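Local coordinates for protein MIP07328p (Drosophila melanogaster, PDB 6FKK) that probably acts as a repulsive axon guidance cue that binds semaphorin receptors at the cell surface, here as its sema propeller and plexin-repeat (PSI) domains, at residues 45-50 / 54-59; 161-166 / 205-210; 172-177 / 181-186; 459-464 / 470-475; 496-499 / 504-507. All blocks are in the same frame, centred on the assembly; numbering follows the deposited sequence.

Contact 1 of 5, residues 45-50 / 54-59; sequences VIYNVS and LKEIAR. With NAG (2-acetamido-2-deoxy-beta-D-glucopyranose), chain C.
Asn48 O takes two N-H groups from the facing strand, Ile57 N at 2.8 Å and Ala58 N at 3.2 Å. The Ile57 donor comes in almost in line with the carbonyl bond, that of Ala58 in its plane on a lone pair. Two residues thus face one, which defines a classic beta bulge. The return bond, Asn48 N to Ala58 O, measures 2.7 Å, and beyond the bulge Ser50 N donates to Lys55 O. The hairpin so formed supplies the last two strands of a four-stranded antiparallel propeller sheet.

With CG anti to its backbone N (chi1 -168°), Asn48 lays CB against Ala58 CB at 3.6 Å and carries its amide outward, where ND2 is bonded to C1 of an N-acetylglucosamine. Ile57 CG2 lies 4.0 Å from the O5 of this sugar.

Tyr47, Glu56 and Arg59 share the other face. Glu56 and Arg59 form a salt bridge along their own strand; the Glu56 carboxylate sits at the edge of the Tyr47 ring, planes 86° apart, while Tyr47 CE2 lies 3.6 Å above the Arg59 guanidinium plane. Val45 CG1 meets Arg59 CG at 3.6 Å, and Phe20 meets the Tyr47 ring edge-to-face. One face is therefore glycosylated, whereas the other sets an ion pair beside the rim of a buried aromatic ring, a bridge within one strand that probably steadies the arginine against Tyr47.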
# COMPACT_ATOMS: atom_id res chain seq x y z
N VAL A 45 -10.90 19.72 -6.60
CA VAL A 45 -11.53 18.95 -7.66
C VAL A 45 -11.27 17.46 -7.44
O VAL A 45 -10.25 17.07 -6.86
CB VAL A 45 -11.02 19.37 -9.07
CG1 VAL A 45 -11.83 18.71 -10.16
CG2 VAL A 45 -11.05 20.89 -9.24
N ILE A 46 -12.21 16.64 -7.88
CA ILE A 46 -12.01 15.20 -8.05
C ILE A 46 -12.34 14.86 -9.50
O ILE A 46 -13.35 15.33 -10.04
CB ILE A 46 -12.86 14.38 -7.06
CG1 ILE A 46 -12.67 12.88 -7.30
CG2 ILE A 46 -14.33 14.76 -7.17
CD1 ILE A 46 -13.46 12.00 -6.36
N TYR A 47 -11.48 14.06 -10.13
CA TYR A 47 -11.56 13.80 -11.56
C TYR A 47 -11.92 12.35 -11.83
O TYR A 47 -11.39 11.43 -11.18
CB TYR A 47 -10.22 14.12 -12.25
CG TYR A 47 -9.73 15.53 -12.05
CD1 TYR A 47 -8.92 15.87 -10.97
CD2 TYR A 47 -10.05 16.54 -12.96
CE1 TYR A 47 -8.46 17.16 -10.79
CE2 TYR A 47 -9.59 17.83 -12.78
CZ TYR A 47 -8.80 18.13 -11.70
OH TYR A 47 -8.34 19.42 -11.52
N ASN A 48 -12.82 12.14 -12.79
CA ASN A 48 -13.13 10.82 -13.34
C ASN A 48 -12.38 10.72 -14.67
O ASN A 48 -12.73 11.41 -15.63
CB ASN A 48 -14.63 10.63 -13.51
CG ASN A 48 -15.03 9.18 -13.81
OD1 ASN A 48 -14.17 8.30 -13.87
ND2 ASN A 48 -16.33 8.93 -13.98
N VAL A 49 -11.36 9.87 -14.72
CA VAL A 49 -10.42 9.83 -15.84
C VAL A 49 -10.47 8.45 -16.48
O VAL A 49 -10.31 7.44 -15.79
CB VAL A 49 -8.99 10.17 -15.39
CG1 VAL A 49 -8.04 10.14 -16.57
CG2 VAL A 49 -8.96 11.52 -14.69
N SER A 50 -10.68 8.42 -17.79
CA SER A 50 -10.63 7.17 -18.53
C SER A 50 -9.19 6.73 -18.72
O SER A 50 -8.29 7.55 -18.91
CB SER A 50 -11.33 7.32 -19.88
OG SER A 50 -11.18 6.15 -20.66
N LEU A 54 -6.05 8.48 -20.93
CA LEU A 54 -5.90 9.41 -19.80
C LEU A 54 -6.68 10.70 -20.05
O LEU A 54 -6.21 11.80 -19.75
CB LEU A 54 -4.43 9.70 -19.51
CG LEU A 54 -3.64 8.58 -18.83
CD1 LEU A 54 -2.27 9.08 -18.40
CD2 LEU A 54 -4.40 8.01 -17.65
N LYS A 55 -7.87 10.56 -20.63
CA LYS A 55 -8.72 11.69 -20.94
C LYS A 55 -9.82 11.82 -19.90
O LYS A 55 -10.37 10.82 -19.43
CB LYS A 55 -9.33 11.55 -22.34
CG LYS A 55 -8.31 11.72 -23.46
CD LYS A 55 -7.51 13.00 -23.27
CE LYS A 55 -6.36 13.10 -24.26
NZ LYS A 55 -6.84 13.18 -25.67
N GLU A 56 -10.14 13.06 -19.55
CA GLU A 56 -11.09 13.34 -18.48
C GLU A 56 -12.52 13.10 -18.97
O GLU A 56 -12.89 13.52 -20.07
CB GLU A 56 -10.92 14.78 -18.01
CG GLU A 56 -11.93 15.23 -16.98
CD GLU A 56 -11.73 16.68 -16.60
OE1 GLU A 56 -10.67 17.24 -16.93
OE2 GLU A 56 -12.64 17.26 -15.98
N ILE A 57 -13.31 12.43 -18.14
CA ILE A 57 -14.70 12.10 -18.46
C ILE A 57 -15.67 12.94 -17.63
O ILE A 57 -16.55 13.60 -18.18
CB ILE A 57 -14.97 10.59 -18.28
CG1 ILE A 57 -14.14 9.78 -19.28
CG2 ILE A 57 -16.45 10.29 -18.44
CD1 ILE A 57 -14.44 10.12 -20.73
N ALA A 58 -15.52 12.92 -16.30
CA ALA A 58 -16.41 13.64 -15.40
C ALA A 58 -15.59 14.39 -14.36
O ALA A 58 -14.58 13.89 -13.87
CB ALA A 58 -17.39 12.69 -14.70
N ARG A 59 -16.05 15.60 -14.02
CA ARG A 59 -15.36 16.46 -13.08
C ARG A 59 -16.35 16.93 -12.01
O ARG A 59 -17.47 17.34 -12.34
CB ARG A 59 -14.75 17.67 -13.78
CG ARG A 59 -14.17 18.71 -12.83
CD ARG A 59 -13.50 19.85 -13.58
NE ARG A 59 -12.56 19.36 -14.59
CZ ARG A 59 -11.63 20.11 -15.17
NH1 ARG A 59 -10.82 19.58 -16.08
NH2 ARG A 59 -11.51 21.38 -14.84
C1 NAG C . -16.80 7.60 -14.26
C2 NAG C . -18.05 7.22 -13.48
C3 NAG C . -18.45 5.79 -13.79
C4 NAG C . -18.71 5.65 -15.29
C5 NAG C . -17.57 6.20 -16.15
C6 NAG C . -18.00 6.42 -17.59
C7 NAG C . -17.42 6.94 -11.02
C8 NAG C . -16.50 5.80 -11.35
N2 NAG C . -18.08 7.53 -12.05
O3 NAG C . -19.64 5.48 -13.07
O4 NAG C . -18.90 4.28 -15.61
O5 NAG C . -17.07 7.48 -15.69
O6 NAG C . -19.36 6.83 -17.66
O7 NAG C . -17.59 7.31 -9.86

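Contact 2 of 5, residues 161-166 / 205-210; sequences HLYSAT and GYVLFF
The Tyr163 ring turns one face squarely to Val207: CG2 of the valine stands 3.8 Å from the ring centroid and only 5° off the normal, so all six ring carbons lie at nearly equal distance from this one methyl. It is a well-centred CH-pi contact. Tyr163 holds CG anti to its carbonyl carbon (chi1 -71°), which brings the ring face over Val207 CG2, while CB also meets Phe209. The phenylalanine is approached at its edge, with CZ 3.8 Å from Tyr163 CB; Tyr163 O also lies at this edge, in the ring plane. Ala165 CB reaches Phe209 CD2 obliquely at 3.9 Å.

The strand axes run 9.4 Å apart at 24°, too far for backbone pairing, and no hydrogen bond crosses. This is packing between two sheets of the propeller, strand 161-165 of one against strand 206-214 of the next, with Ala158 touching both Tyr163 and Val207. Exchanging Tyr163 for an alanine would keep the CB contact with Phe209 but would probably open a gap over Val207 CG2, its aromatic face gone. All four touching residues are buried, so cohesion here rests on shape fit and dispersion, with directional polar bonds left to each sheet.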
# COMPACT_ATOMS: atom_id res chain seq x y z
N HIS A 161 -19.39 0.92 6.66
CA HIS A 161 -18.83 1.89 7.61
C HIS A 161 -17.45 2.32 7.15
O HIS A 161 -16.75 1.59 6.44
CB HIS A 161 -18.77 1.32 9.03
CG HIS A 161 -20.11 1.08 9.64
ND1 HIS A 161 -20.78 2.04 10.38
CD2 HIS A 161 -20.92 -0.01 9.63
CE1 HIS A 161 -21.93 1.55 10.79
NE2 HIS A 161 -22.04 0.31 10.35
N LEU A 162 -17.06 3.52 7.58
CA LEU A 162 -15.77 4.10 7.21
C LEU A 162 -14.79 3.90 8.36
O LEU A 162 -15.00 4.42 9.46
CB LEU A 162 -15.93 5.59 6.88
CG LEU A 162 -14.64 6.34 6.52
CD1 LEU A 162 -13.99 5.71 5.30
CD2 LEU A 162 -14.94 7.81 6.27
N TYR A 163 -13.71 3.17 8.09
CA TYR A 163 -12.66 2.92 9.07
C TYR A 163 -11.50 3.85 8.74
O TYR A 163 -10.70 3.58 7.83
CB TYR A 163 -12.23 1.46 9.07
CG TYR A 163 -13.28 0.53 9.65
CD1 TYR A 163 -14.39 0.15 8.91
CD2 TYR A 163 -13.17 0.05 10.95
CE1 TYR A 163 -15.36 -0.68 9.43
CE2 TYR A 163 -14.13 -0.79 11.48
CZ TYR A 163 -15.22 -1.15 10.72
OH TYR A 163 -16.18 -1.98 11.25
N SER A 164 -11.40 4.96 9.48
CA SER A 164 -10.44 6.01 9.19
C SER A 164 -9.27 5.96 10.16
O SER A 164 -9.44 5.65 11.34
CB SER A 164 -11.11 7.38 9.25
OG SER A 164 -10.19 8.42 8.95
N ALA A 165 -8.08 6.27 9.65
CA ALA A 165 -6.87 6.39 10.46
C ALA A 165 -6.20 7.71 10.09
O ALA A 165 -5.63 7.84 9.00
CB ALA A 165 -5.92 5.23 10.22
N THR A 166 -6.27 8.70 10.99
CA THR A 166 -5.76 10.03 10.68
C THR A 166 -5.49 10.76 11.99
O THR A 166 -5.21 10.12 13.02
CB THR A 166 -6.76 10.75 9.76
OG1 THR A 166 -6.35 12.11 9.56
CG2 THR A 166 -8.16 10.73 10.36
N GLY A 205 -13.61 -10.34 8.21
CA GLY A 205 -14.23 -9.76 9.38
C GLY A 205 -13.36 -8.80 10.16
O GLY A 205 -13.82 -8.22 11.14
N TYR A 206 -12.10 -8.61 9.74
CA TYR A 206 -11.21 -7.64 10.34
C TYR A 206 -10.98 -6.48 9.38
O TYR A 206 -11.30 -6.55 8.18
CB TYR A 206 -9.85 -8.27 10.70
CG TYR A 206 -9.93 -9.46 11.63
CD1 TYR A 206 -10.05 -9.28 13.00
CD2 TYR A 206 -9.85 -10.75 11.14
CE1 TYR A 206 -10.11 -10.37 13.86
CE2 TYR A 206 -9.91 -11.85 11.99
CZ TYR A 206 -10.05 -11.65 13.35
OH TYR A 206 -10.11 -12.72 14.20
N VAL A 207 -10.43 -5.40 9.92
CA VAL A 207 -9.88 -4.31 9.12
C VAL A 207 -8.43 -4.15 9.55
O VAL A 207 -8.15 -3.88 10.73
CB VAL A 207 -10.65 -3.00 9.30
CG1 VAL A 207 -9.99 -1.89 8.50
CG2 VAL A 207 -12.10 -3.18 8.85
N LEU A 208 -7.51 -4.34 8.61
CA LEU A 208 -6.08 -4.27 8.88
C LEU A 208 -5.55 -2.90 8.49
O LEU A 208 -5.91 -2.36 7.45
CB LEU A 208 -5.34 -5.36 8.10
CG LEU A 208 -5.84 -6.79 8.28
CD1 LEU A 208 -5.27 -7.70 7.20
CD2 LEU A 208 -5.50 -7.33 9.66
N PHE A 209 -4.69 -2.34 9.35
CA PHE A 209 -4.04 -1.07 9.09
C PHE A 209 -2.54 -1.26 9.08
O PHE A 209 -1.99 -2.00 9.90
CB PHE A 209 -4.43 -0.02 10.15
CG PHE A 209 -5.89 0.32 10.16
CD1 PHE A 209 -6.78 -0.44 10.90
CD2 PHE A 209 -6.37 1.40 9.44
CE1 PHE A 209 -8.13 -0.13 10.91
CE2 PHE A 209 -7.71 1.71 9.45
CZ PHE A 209 -8.60 0.95 10.19
N PHE A 210 -1.86 -0.58 8.15
CA PHE A 210 -0.42 -0.66 8.02
C PHE A 210 0.17 0.73 8.19
O PHE A 210 -0.29 1.68 7.54
CB PHE A 210 -0.02 -1.25 6.66
CG PHE A 210 -0.47 -2.68 6.47
CD1 PHE A 210 -1.76 -2.96 6.04
CD2 PHE A 210 0.39 -3.73 6.73
CE1 PHE A 210 -2.18 -4.26 5.87
CE2 PHE A 210 -0.02 -5.04 6.56
CZ PHE A 210 -1.31 -5.30 6.13

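Contact 3 of 5, residues 172-177 / 181-186; sequences GGDPLI and NLRTEQ. With NAG (2-acetamido-2-deoxy-beta-D-glucopyranose), chain E.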
# COMPACT_ATOMS: atom_id res chain seq x y z
N GLY A 172 -2.05 18.25 14.44
CA GLY A 172 -1.46 16.99 14.04
C GLY A 172 -0.84 16.19 15.16
O GLY A 172 0.10 15.43 14.92
N GLY A 173 -1.34 16.34 16.39
CA GLY A 173 -0.76 15.65 17.52
C GLY A 173 -1.70 14.69 18.22
O GLY A 173 -1.44 14.27 19.35
N ASP A 174 -2.80 14.34 17.56
CA ASP A 174 -3.78 13.40 18.10
C ASP A 174 -4.11 12.36 17.04
O ASP A 174 -5.13 12.46 16.34
CB ASP A 174 -5.05 14.12 18.57
CG ASP A 174 -6.02 13.19 19.29
OD1 ASP A 174 -5.63 12.04 19.61
OD2 ASP A 174 -7.17 13.60 19.52
N PRO A 175 -3.27 11.34 16.89
CA PRO A 175 -3.57 10.26 15.95
C PRO A 175 -4.60 9.30 16.51
O PRO A 175 -4.66 9.05 17.71
CB PRO A 175 -2.21 9.57 15.77
CG PRO A 175 -1.53 9.79 17.09
CD PRO A 175 -1.97 11.15 17.56
N LEU A 176 -5.42 8.76 15.61
CA LEU A 176 -6.43 7.80 16.03
C LEU A 176 -6.82 6.90 14.87
O LEU A 176 -6.52 7.18 13.71
CB LEU A 176 -7.68 8.51 16.59
CG LEU A 176 -8.36 9.70 15.88
CD1 LEU A 176 -8.83 9.40 14.47
CD2 LEU A 176 -9.54 10.16 16.72
N ILE A 177 -7.48 5.80 15.22
CA ILE A 177 -8.23 4.98 14.28
C ILE A 177 -9.68 4.99 14.75
O ILE A 177 -9.96 4.65 15.91
CB ILE A 177 -7.68 3.54 14.21
CG1 ILE A 177 -6.20 3.56 13.83
CG2 ILE A 177 -8.47 2.72 13.22
CD1 ILE A 177 -5.59 2.18 13.68
N ASN A 181 -18.04 6.15 16.26
CA ASN A 181 -17.83 6.57 17.65
C ASN A 181 -17.05 5.52 18.45
O ASN A 181 -17.33 5.28 19.62
CB ASN A 181 -19.15 6.90 18.34
CG ASN A 181 -18.99 7.94 19.43
OD1 ASN A 181 -17.99 8.67 19.45
ND2 ASN A 181 -19.96 8.01 20.33
N LEU A 182 -16.07 4.90 17.80
CA LEU A 182 -15.12 4.01 18.46
C LEU A 182 -13.72 4.42 18.03
O LEU A 182 -13.40 4.38 16.84
CB LEU A 182 -15.38 2.54 18.11
CG LEU A 182 -16.50 1.83 18.86
CD1 LEU A 182 -16.63 0.39 18.39
CD2 LEU A 182 -16.25 1.88 20.36
N ARG A 183 -12.88 4.81 19.00
CA ARG A 183 -11.57 5.34 18.68
C ARG A 183 -10.52 4.74 19.61
O ARG A 183 -10.82 4.26 20.70
CB ARG A 183 -11.53 6.87 18.81
CG ARG A 183 -11.72 7.38 20.23
CD ARG A 183 -11.19 8.80 20.37
NE ARG A 183 -9.74 8.85 20.23
CZ ARG A 183 -9.03 9.97 20.15
NH1 ARG A 183 -9.64 11.15 20.18
NH2 ARG A 183 -7.71 9.92 20.03
N THR A 184 -9.28 4.77 19.14
CA THR A 184 -8.15 4.39 19.97
C THR A 184 -7.95 5.40 21.10
O THR A 184 -8.40 6.55 21.03
CB THR A 184 -6.88 4.28 19.13
OG1 THR A 184 -6.71 5.49 18.37
CG2 THR A 184 -6.97 3.10 18.19
N GLU A 185 -7.26 4.96 22.15
CA GLU A 185 -7.12 5.76 23.35
C GLU A 185 -6.35 7.04 23.06
O GLU A 185 -5.23 7.00 22.54
CB GLU A 185 -6.43 4.96 24.45
CG GLU A 185 -7.19 3.71 24.89
CD GLU A 185 -8.51 4.01 25.57
OE1 GLU A 185 -9.46 4.45 24.88
OE2 GLU A 185 -8.61 3.81 26.80
N GLN A 186 -6.96 8.18 23.39
CA GLN A 186 -6.36 9.47 23.10
C GLN A 186 -5.14 9.72 23.97
O GLN A 186 -5.16 9.45 25.18
CB GLN A 186 -7.40 10.58 23.31
CG GLN A 186 -6.90 11.97 23.00
CD GLN A 186 -7.92 13.04 23.34
OE1 GLN A 186 -8.69 12.91 24.29
NE2 GLN A 186 -7.93 14.11 22.56
C1 NAG E . 0.37 12.65 9.89
C2 NAG E . 0.90 14.06 10.21
C3 NAG E . 1.76 14.07 11.48
C4 NAG E . 1.03 13.39 12.63
C5 NAG E . 0.61 11.99 12.20
C6 NAG E . -0.16 11.26 13.28
C7 NAG E . 2.80 14.11 8.63
C8 NAG E . 3.41 14.82 7.46
N2 NAG E . 1.65 14.61 9.08
O3 NAG E . 2.07 15.41 11.82
O4 NAG E . 1.88 13.31 13.76
O5 NAG E . -0.26 12.09 11.06
O6 NAG E . 0.34 11.56 14.57
O7 NAG E . 3.34 13.13 9.14
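Charge and amide chemistry centre on Asp174. Arg183 NH2 donates to OD1 at 3.0 Å in a salt bridge, meeting the carboxylate on its syn side with the oxygen close to the guanidinium plane. Gln186 NE2 reaches OD2 at 3.2 Å from above that carboxylate, 56° out of its plane. A bend in the Arg183 chain at chi3 (-68°) turns NE back to its neighbour Thr184, whose O it meets at 2.8 Å, so the guanidinium is fixed at two of its nitrogens.

Backbone pairing is partial. Strand 175-178 is an edge strand of a three-stranded propeller sheet, and 181-186, with no regular structure, runs back roughly antiparallel to it (152°). Ile177 N donates to a side chain, Thr184 OG1, at 3.3 Å, while the reverse bond from Thr184 N to Ile177 O is weak. That carbonyl is also gripped by Trp247 NE1.

In packing on the flat faces of the guanidinium, Leu176 CD2 sits 3.5 Å over the centre of the Arg183 plane, and Gln186 CB, from the arginine's own segment, lies on the opposite face, offset toward the rim. At the glycan, O4 of an N-acetylglucosamine donates to Gly172 O at 3.0 Å, and O6 of the same sugar touches Pro175 CB at 3.5 Å.

Contact 4 of 5, residues 459-464 / 470-475; sequences KNSLVV and LVSVPL
Strands 461-464 and 470-474 pair antiparallel at 152°, with Leu462 facing Val473 and Val464 facing Val471 as hydrogen-bonded pairs, Leu462 N to Val473 O 2.8 Å and Val464 N to Val471 O 2.7 Å. They form a hairpin in the propeller sheet that strand 18-21 completes alongside 469-474, so the start of the chain closes the ring of blades, as in other beta-propellers. Asn460, in a left-handed backbone conformation, belongs to a G1 beta bulge formed toward strand 452-456. Its O accepts Leu475 N in a straight bond (176° at the hydrogen), although the donor stands well above the carbonyl plane.

Leu462 and Val473 lie side by side, CB to CG2 4.1 Å, and Leu475 CD1 approaches Leu462 CB at 4.0 Å; Ile455 touches both leucines. On the other face Val463 CG1 meets Leu470 CB at 4.2 Å. Asn460 has CG anti to its backbone N (chi1 -165°), placing OD1 4.0 Å from Leu475 CB while ND2 bonds to His476 O. Were Asn460 an alanine, the His476 carbonyl would probably lose this donor, and Leu475 CB its amide neighbour. On the face of Val463 and Ser472, Ser472 OG and Ser461 OG are hydrogen-bonded at 2.8 Å.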
# COMPACT_ATOMS: atom_id res chain seq x y z
N LYS A 459 -6.01 -3.18 -20.62
CA LYS A 459 -5.49 -2.17 -21.53
C LYS A 459 -3.97 -2.17 -21.61
O LYS A 459 -3.41 -1.31 -22.30
CB LYS A 459 -6.00 -0.79 -21.13
CG LYS A 459 -7.51 -0.65 -21.17
CD LYS A 459 -7.95 0.80 -21.01
CE LYS A 459 -9.46 0.93 -21.02
NZ LYS A 459 -10.07 0.40 -22.28
N ASN A 460 -3.31 -3.11 -20.94
CA ASN A 460 -1.85 -3.21 -20.93
C ASN A 460 -1.21 -1.87 -20.58
O ASN A 460 -0.32 -1.36 -21.27
CB ASN A 460 -1.33 -3.73 -22.28
CG ASN A 460 0.11 -4.20 -22.21
OD1 ASN A 460 0.40 -5.26 -21.65
ND2 ASN A 460 1.01 -3.42 -22.78
N SER A 461 -1.68 -1.28 -19.48
CA SER A 461 -1.31 0.08 -19.11
C SER A 461 -0.89 0.13 -17.65
O SER A 461 -1.62 -0.33 -16.76
CB SER A 461 -2.48 1.04 -19.35
OG SER A 461 -2.13 2.36 -18.98
N LEU A 462 0.29 0.69 -17.40
CA LEU A 462 0.73 1.04 -16.06
C LEU A 462 0.63 2.56 -15.93
O LEU A 462 1.21 3.29 -16.74
CB LEU A 462 2.16 0.57 -15.80
CG LEU A 462 2.80 1.05 -14.50
CD1 LEU A 462 2.11 0.43 -13.29
CD2 LEU A 462 4.29 0.76 -14.47
N VAL A 463 -0.10 3.02 -14.92
CA VAL A 463 -0.35 4.44 -14.73
C VAL A 463 0.50 4.91 -13.55
O VAL A 463 0.23 4.56 -12.40
CB VAL A 463 -1.83 4.74 -14.49
CG1 VAL A 463 -2.05 6.24 -14.28
CG2 VAL A 463 -2.66 4.23 -15.66
N VAL A 464 1.52 5.70 -13.85
CA VAL A 464 2.35 6.31 -12.81
C VAL A 464 1.68 7.59 -12.33
O VAL A 464 1.18 8.38 -13.13
CB VAL A 464 3.77 6.58 -13.34
CG1 VAL A 464 4.63 7.21 -12.26
CG2 VAL A 464 4.39 5.28 -13.84
N LEU A 470 -0.68 12.27 -14.06
CA LEU A 470 -0.82 10.84 -14.32
C LEU A 470 -0.15 10.55 -15.66
O LEU A 470 -0.41 11.25 -16.64
CB LEU A 470 -2.29 10.41 -14.37
CG LEU A 470 -3.25 10.81 -13.25
CD1 LEU A 470 -4.59 10.12 -13.46
CD2 LEU A 470 -2.67 10.48 -11.89
N VAL A 471 0.70 9.53 -15.69
CA VAL A 471 1.43 9.16 -16.89
C VAL A 471 1.17 7.69 -17.18
O VAL A 471 1.29 6.85 -16.28
CB VAL A 471 2.94 9.43 -16.75
CG1 VAL A 471 3.69 8.87 -17.95
CG2 VAL A 471 3.19 10.93 -16.63
N SER A 472 0.82 7.38 -18.42
CA SER A 472 0.52 6.02 -18.85
C SER A 472 1.70 5.47 -19.65
O SER A 472 2.08 6.05 -20.67
CB SER A 472 -0.76 5.99 -19.68
OG SER A 472 -1.06 4.67 -20.10
N VAL A 473 2.28 4.37 -19.18
CA VAL A 473 3.34 3.68 -19.90
C VAL A 473 2.91 2.22 -20.08
O VAL A 473 2.08 1.73 -19.30
CB VAL A 473 4.68 3.79 -19.16
CG1 VAL A 473 5.08 5.25 -19.01
CG2 VAL A 473 4.61 3.10 -17.81
N PRO A 474 3.42 1.51 -21.08
CA PRO A 474 2.95 0.14 -21.31
C PRO A 474 3.26 -0.78 -20.14
O PRO A 474 4.37 -0.76 -19.58
CB PRO A 474 3.70 -0.29 -22.58
CG PRO A 474 4.88 0.61 -22.66
CD PRO A 474 4.40 1.92 -22.10
N LEU A 475 2.28 -1.60 -19.77
CA LEU A 475 2.47 -2.57 -18.69
C LEU A 475 3.50 -3.63 -19.06
O LEU A 475 4.23 -4.11 -18.20
CB LEU A 475 1.14 -3.22 -18.33
CG LEU A 475 1.11 -4.13 -17.10
CD1 LEU A 475 1.19 -3.32 -15.82
CD2 LEU A 475 -0.14 -5.00 -17.12

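Contact 5 of 5, residues 496-499 / 504-507; sequences AWDL and CKNL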
# COMPACT_ATOMS: atom_id res chain seq x y z
N ALA A 496 7.18 -13.62 -25.38
CA ALA A 496 7.88 -14.74 -25.98
C ALA A 496 8.14 -14.42 -27.44
O ALA A 496 7.43 -13.62 -28.05
CB ALA A 496 7.08 -16.04 -25.84
N TRP A 497 9.17 -15.05 -28.00
CA TRP A 497 9.61 -14.78 -29.36
C TRP A 497 9.12 -15.87 -30.30
O TRP A 497 9.46 -17.04 -30.12
CB TRP A 497 11.13 -14.66 -29.43
CG TRP A 497 11.63 -14.41 -30.81
CD1 TRP A 497 12.19 -15.31 -31.67
CD2 TRP A 497 11.59 -13.16 -31.52
NE1 TRP A 497 12.52 -14.70 -32.85
CE2 TRP A 497 12.15 -13.38 -32.79
CE3 TRP A 497 11.14 -11.88 -31.19
CZ2 TRP A 497 12.28 -12.37 -33.74
CZ3 TRP A 497 11.26 -10.88 -32.13
CH2 TRP A 497 11.83 -11.13 -33.39
N ASP A 498 8.34 -15.48 -31.30
CA ASP A 498 7.88 -16.41 -32.32
C ASP A 498 8.94 -16.54 -33.41
O ASP A 498 9.41 -15.54 -33.95
CB ASP A 498 6.56 -15.92 -32.92
CG ASP A 498 5.91 -16.96 -33.84
OD1 ASP A 498 6.46 -18.07 -33.97
OD2 ASP A 498 4.85 -16.66 -34.42
N LEU A 499 9.33 -17.78 -33.71
CA LEU A 499 10.29 -18.00 -34.78
C LEU A 499 9.63 -17.99 -36.15
O LEU A 499 10.28 -17.66 -37.15
CB LEU A 499 11.04 -19.31 -34.57
CG LEU A 499 12.01 -19.32 -33.39
CD1 LEU A 499 12.72 -20.67 -33.28
CD2 LEU A 499 13.01 -18.19 -33.54
N CYS A 504 8.04 -10.24 -31.25
CA CYS A 504 7.94 -10.55 -29.82
C CYS A 504 6.48 -10.41 -29.41
O CYS A 504 5.92 -9.31 -29.43
CB CYS A 504 8.84 -9.61 -29.02
SG CYS A 504 9.06 -9.99 -27.26
N LYS A 505 5.86 -11.53 -29.02
CA LYS A 505 4.42 -11.58 -28.81
C LYS A 505 4.07 -11.62 -27.33
O LYS A 505 4.84 -12.13 -26.50
CB LYS A 505 3.80 -12.80 -29.51
CG LYS A 505 3.78 -12.69 -31.03
CD LYS A 505 3.11 -13.90 -31.66
CE LYS A 505 3.05 -13.76 -33.17
NZ LYS A 505 2.43 -14.96 -33.82
N ASN A 506 2.90 -11.08 -27.01
CA ASN A 506 2.36 -11.09 -25.65
C ASN A 506 1.51 -12.34 -25.48
O ASN A 506 0.56 -12.56 -26.24
CB ASN A 506 1.54 -9.82 -25.41
CG ASN A 506 1.04 -9.71 -23.98
OD1 ASN A 506 0.40 -10.62 -23.45
ND2 ASN A 506 1.32 -8.58 -23.34
N LEU A 507 1.84 -13.16 -24.47
CA LEU A 507 1.14 -14.42 -24.30
C LEU A 507 -0.26 -14.25 -23.73
O LEU A 507 -1.08 -15.16 -23.88
CB LEU A 507 1.95 -15.35 -23.39
CG LEU A 507 3.31 -15.81 -23.92
CD1 LEU A 507 3.94 -16.82 -22.98
CD2 LEU A 507 3.16 -16.39 -25.31
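Ala496 and Lys505 form the hydrogen-bonded pair of this antiparallel hairpin: Lys505 N donates to Ala496 O at 2.8 Å and Ala496 N to Lys505 O at 3.0 Å. Diagonally across the strands, Lys505 NZ makes a salt bridge with Asp498 OD2 at 3.0 Å, approaching on the anti side of the carboxylate. The lysine chain is extended beyond CG, and its CE also passes close to Asp498 CB. On the opposite side, with CG anti to the backbone N (chi1 179°), Trp497 brings its six-membered ring to Cys504, CZ3 lying 3.4 Å from Cys504 N and CE3 3.9 Å from Cys504 CB. Ala496 CB meets Leu507 CD2 at 4.0 Å.

In the next shell, Asp498 OD1 accepts from Gln500 N and bonds Thr518 OG1, while OD2 also pairs with Thr501 OG1, so both carboxylate oxygens have partners besides the lysine. Cys504 is disulfide-bonded to Cys487 on helix 484-489, against which Trp497 also packs. The short strands are strongly twisted against each other, 124° between their directions, in this small disulfide-rich plexin-repeat (PSI) domain. The disulfide and the indole packing thus tie one face to the helix, while the other face relies on an ion pair whose aspartate is probably stabilised as an anion by its neighbouring donors.

Contacts 1 to 4 belong to the sema propeller, and contact 5 to the plexin repeat, about 54 Å from contact 3 between centres. Contact 2 is wholly apolar and buried, its centre nearest the chain's centre at about 13 Å. Contact 3 is nested within its loop and shares its sheet, Thr166 O lying 2.9 Å from Leu176 N in a probable hydrogen bond, yet contact 3 itself is strongly polar. Contacts 1, 4 and 5 are hairpins; of the two in the propeller, the first is partly exposed and glycosylated, the second almost entirely buried, and they meet where Leu54 CD1 packs on Leu470 O. Asn460 OD1 lies 3.8 Å from Asn506 ND2, a packing touch between propeller and plexin repeat.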